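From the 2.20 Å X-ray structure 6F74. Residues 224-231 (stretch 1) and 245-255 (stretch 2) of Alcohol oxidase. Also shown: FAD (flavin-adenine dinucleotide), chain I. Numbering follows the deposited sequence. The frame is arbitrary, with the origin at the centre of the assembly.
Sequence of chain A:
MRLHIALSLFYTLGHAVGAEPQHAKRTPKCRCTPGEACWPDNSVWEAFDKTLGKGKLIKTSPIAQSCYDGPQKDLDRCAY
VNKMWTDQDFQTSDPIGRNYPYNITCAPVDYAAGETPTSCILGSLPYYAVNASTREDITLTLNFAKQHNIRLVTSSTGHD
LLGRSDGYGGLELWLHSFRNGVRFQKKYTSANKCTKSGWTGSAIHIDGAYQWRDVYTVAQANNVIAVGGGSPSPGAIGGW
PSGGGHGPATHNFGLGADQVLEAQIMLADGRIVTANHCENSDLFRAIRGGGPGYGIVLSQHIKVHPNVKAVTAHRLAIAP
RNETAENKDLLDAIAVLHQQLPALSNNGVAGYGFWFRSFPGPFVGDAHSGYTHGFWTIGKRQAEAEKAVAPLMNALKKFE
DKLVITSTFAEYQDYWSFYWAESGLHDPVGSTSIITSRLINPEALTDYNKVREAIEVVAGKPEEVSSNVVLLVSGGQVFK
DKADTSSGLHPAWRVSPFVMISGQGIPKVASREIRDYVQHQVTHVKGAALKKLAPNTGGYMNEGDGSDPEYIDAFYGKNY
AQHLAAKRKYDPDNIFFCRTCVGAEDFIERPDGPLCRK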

# COMPACT_ATOMS: atom_id res chain seq x y z
N VAL A 224 6.20 23.63 0.50
CA VAL A 224 5.63 22.91 1.64
C VAL A 224 5.88 21.42 1.51
O VAL A 224 6.30 20.92 0.46
N ILE A 225 5.61 20.72 2.60
CA ILE A 225 5.81 19.28 2.69
C ILE A 225 4.45 18.59 2.63
O ILE A 225 3.61 18.80 3.50
N ALA A 226 4.26 17.80 1.59
CA ALA A 226 3.12 16.92 1.45
C ALA A 226 3.61 15.56 1.91
O ALA A 226 4.64 15.06 1.45
N VAL A 227 2.86 14.97 2.83
CA VAL A 227 3.20 13.72 3.47
C VAL A 227 2.58 12.57 2.64
O VAL A 227 1.45 12.15 2.91
N GLY A 228 3.34 12.12 1.64
CA GLY A 228 2.93 11.06 0.72
C GLY A 228 3.79 9.84 0.94
O GLY A 228 4.54 9.77 1.91
N GLY A 229 3.70 8.90 0.02
CA GLY A 229 4.47 7.67 0.08
C GLY A 229 5.90 7.85 -0.37
O GLY A 229 6.31 8.85 -0.99
N GLY A 230 6.68 6.82 -0.05
CA GLY A 230 8.08 6.75 -0.47
C GLY A 230 8.21 6.55 -1.96
O GLY A 230 9.26 6.88 -2.53
N SER A 231 7.16 6.01 -2.59
CA SER A 231 7.07 5.89 -4.03
C SER A 231 6.01 6.87 -4.53
O SER A 231 4.93 6.96 -3.93
N GLY A 245 -1.05 4.75 5.22
CA GLY A 245 -0.15 5.55 4.38
C GLY A 245 1.11 6.01 5.11
O GLY A 245 1.04 6.97 5.86
N HIS A 246 2.23 5.33 4.87
CA HIS A 246 3.52 5.70 5.41
C HIS A 246 4.39 6.27 4.32
O HIS A 246 4.17 6.07 3.15
N GLY A 247 5.40 7.02 4.74
CA GLY A 247 6.36 7.65 3.83
C GLY A 247 7.44 8.31 4.66
O GLY A 247 7.36 8.30 5.89
N PRO A 248 8.42 8.92 4.02
CA PRO A 248 9.52 9.54 4.78
C PRO A 248 9.11 10.53 5.89
O PRO A 248 9.76 10.57 6.94
N ALA A 249 8.02 11.29 5.65
CA ALA A 249 7.62 12.41 6.51
C ALA A 249 6.57 12.10 7.59
O ALA A 249 6.19 12.99 8.33
N THR A 250 6.13 10.84 7.72
CA THR A 250 5.00 10.52 8.61
C THR A 250 5.34 10.55 10.10
O THR A 250 4.53 11.02 10.89
N HIS A 251 6.51 10.05 10.49
CA HIS A 251 6.95 10.22 11.88
C HIS A 251 6.84 11.70 12.31
O HIS A 251 6.32 12.02 13.38
N ASN A 252 7.34 12.59 11.47
CA ASN A 252 7.40 14.01 11.83
C ASN A 252 6.07 14.71 11.77
O ASN A 252 5.81 15.58 12.61
N PHE A 253 5.21 14.35 10.80
CA PHE A 253 3.97 15.12 10.56
C PHE A 253 2.66 14.34 10.64
O PHE A 253 1.60 14.91 10.48
N GLY A 254 2.73 13.03 10.92
CA GLY A 254 1.54 12.18 11.01
C GLY A 254 1.38 11.25 9.84
O GLY A 254 1.88 11.50 8.74
N LEU A 255 0.65 10.16 10.07
CA LEU A 255 0.33 9.23 8.99
C LEU A 255 -0.61 9.88 7.98
O LEU A 255 -1.29 10.86 8.29

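What holds the start of stretch 2 beside the flavin? His-246 works through its backbone: its N donates to FAD O2 (3.1 Å), and FAD N3 donates to His-246 O (3.0 Å). From stretch 1, Gly-230 N reaches FAD O4 at 3.0 Å, so both stretches grip the same ring edge. The CA-to-CB bond of His-246 (chi1 p) points away from stretch 1, and FAD O2 lies over one face of its ring.

Why do the backbones come so close at Gly-247? A CB there would lie 1.9 Å from Gly-228 O, a clash. Without one, Gly-247 CA makes a CA-H...O contact to Gly-228 O at 3.4 Å, and Gly-229 CA makes another to His-246 O at 3.5 Å. Pro-248 CD then rests 3.8 Å from Gly-230 CA.

How is the turn tied across? No direct hydrogen bond joins the stretches; instead the O of water 1 lies 2.8 Å from Gly-228 O, to which the water donates, and 2.8 Å from Ala-249 N, from which it accepts.

Which side chains fill the apolar end? Ala-249 CB points in, 4.1 Å from both Ile-225 CG2 and Val-227 CG1. Val-227 (t) also brings CG1 to 3.4 Å from Thr-250 CG2; Thr-250 is p. Phe-253 (m) points in, its CB 3.7 Å from Val-227 CG2 and its CE2 3.9 Å from CD1 of Ile-225 (m, t).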

# COMPACT_ATOMS: atom_id res chain seq x y z
CB VAL A 224 4.13 23.21 1.83
CG1 VAL A 224 3.90 24.70 2.10
CG2 VAL A 224 3.33 22.73 0.62
CB ILE A 225 6.54 18.88 3.98
CG1 ILE A 225 7.94 19.53 4.00
CG2 ILE A 225 6.68 17.36 4.08
CD1 ILE A 225 8.72 19.30 5.26
CB ALA A 226 2.68 16.84 -0.01
CB VAL A 227 2.75 13.68 4.95
CG1 VAL A 227 3.28 12.43 5.64
CG2 VAL A 227 3.27 14.88 5.69
CB SER A 231 6.68 4.48 -4.38
OG SER A 231 7.67 3.55 -3.91
CB HIS A 246 4.24 4.52 6.10
CG HIS A 246 4.64 3.43 5.17
ND1 HIS A 246 5.81 3.48 4.43
CD2 HIS A 246 4.02 2.29 4.82
CE1 HIS A 246 5.87 2.42 3.64
NE2 HIS A 246 4.79 1.68 3.86
CB PRO A 248 10.30 10.26 3.67
CG PRO A 248 10.12 9.39 2.49
CD PRO A 248 8.66 8.98 2.57
CB ALA A 249 7.18 13.58 5.64
CB THR A 250 4.31 9.19 8.25
OG1 THR A 250 5.25 8.11 8.29
CG2 THR A 250 3.66 9.26 6.89
CB HIS A 251 8.39 9.74 12.06
CG HIS A 251 8.97 10.13 13.38
ND1 HIS A 251 8.68 9.48 14.55
CD2 HIS A 251 9.76 11.18 13.72
CE1 HIS A 251 9.27 10.09 15.55
NE2 HIS A 251 9.93 11.13 15.09
CB ASN A 252 8.44 14.69 10.97
CG ASN A 252 9.86 14.42 11.42
OD1 ASN A 252 10.48 15.35 11.92
ND2 ASN A 252 10.40 13.19 11.25
CB PHE A 253 4.10 15.78 9.22
CG PHE A 253 5.29 16.71 9.14
CD1 PHE A 253 5.31 17.90 9.87
CD2 PHE A 253 6.37 16.40 8.35
CE1 PHE A 253 6.39 18.75 9.81
CE2 PHE A 253 7.47 17.25 8.30
CZ PHE A 253 7.50 18.42 9.02
CB LEU A 255 -0.31 7.94 9.50
CG LEU A 255 0.51 6.70 9.92
CD1 LEU A 255 -0.26 5.44 9.64
CD2 LEU A 255 1.88 6.54 9.32
PA FAD I . -5.71 0.91 -6.18
O1A FAD I . -5.34 -0.53 -6.52
O2A FAD I . -6.15 1.77 -7.33
O5B FAD I . -6.84 0.85 -5.08
C5B FAD I . -6.55 0.31 -3.82
C4B FAD I . -7.85 0.10 -3.06
O4B FAD I . -8.41 1.38 -2.85
C3B FAD I . -8.91 -0.70 -3.77
O3B FAD I . -9.71 -1.33 -2.76
C2B FAD I . -9.77 0.33 -4.45
O2B FAD I . -11.16 -0.02 -4.57
C1B FAD I . -9.68 1.49 -3.49
N9A FAD I . -9.77 2.83 -4.09
C8A FAD I . -8.85 3.42 -4.87
N7A FAD I . -9.24 4.67 -5.20
C5A FAD I . -10.41 4.87 -4.61
C6A FAD I . -11.34 6.00 -4.56
N6A FAD I . -11.00 7.12 -5.24
N1A FAD I . -12.48 5.84 -3.84
C2A FAD I . -12.76 4.69 -3.18
N3A FAD I . -11.93 3.61 -3.17
C4A FAD I . -10.76 3.67 -3.86
N1 FAD I . 2.19 2.31 0.61
C2 FAD I . 2.80 3.03 1.58
O2 FAD I . 2.19 3.21 2.67
N3 FAD I . 4.01 3.59 1.41
C4 FAD I . 4.73 3.43 0.28
O4 FAD I . 5.86 3.93 0.13
C4X FAD I . 4.14 2.64 -0.82
N5 FAD I . 4.81 2.44 -1.97
C5X FAD I . 4.25 1.71 -2.97
C6 FAD I . 4.95 1.54 -4.17
C7 FAD I . 4.41 0.82 -5.22
C7M FAD I . 5.31 0.71 -6.43
C8 FAD I . 3.04 0.24 -5.10
C8M FAD I . 2.36 -0.51 -6.23
C9 FAD I . 2.35 0.40 -3.90
C9A FAD I . 2.89 1.12 -2.82
N10 FAD I . 2.20 1.33 -1.59
C10 FAD I . 2.81 2.08 -0.58
C1' FAD I . 0.88 0.71 -1.30
C2' FAD I . -0.37 1.51 -1.47
O2' FAD I . -0.53 2.30 -0.29
C3' FAD I . -1.57 0.56 -1.58
O3' FAD I . -1.35 -0.45 -2.58
C4' FAD I . -2.86 1.31 -1.87
O4' FAD I . -3.94 0.38 -1.95
C5' FAD I . -2.75 2.12 -3.15
O5' FAD I . -3.96 2.81 -3.40
P FAD I . -4.25 3.08 -4.93
O1P FAD I . -3.02 3.66 -5.59
O2P FAD I . -5.54 3.81 -4.99
O3P FAD I . -4.42 1.55 -5.44
O HOH W 1 6.45 11.17 3.37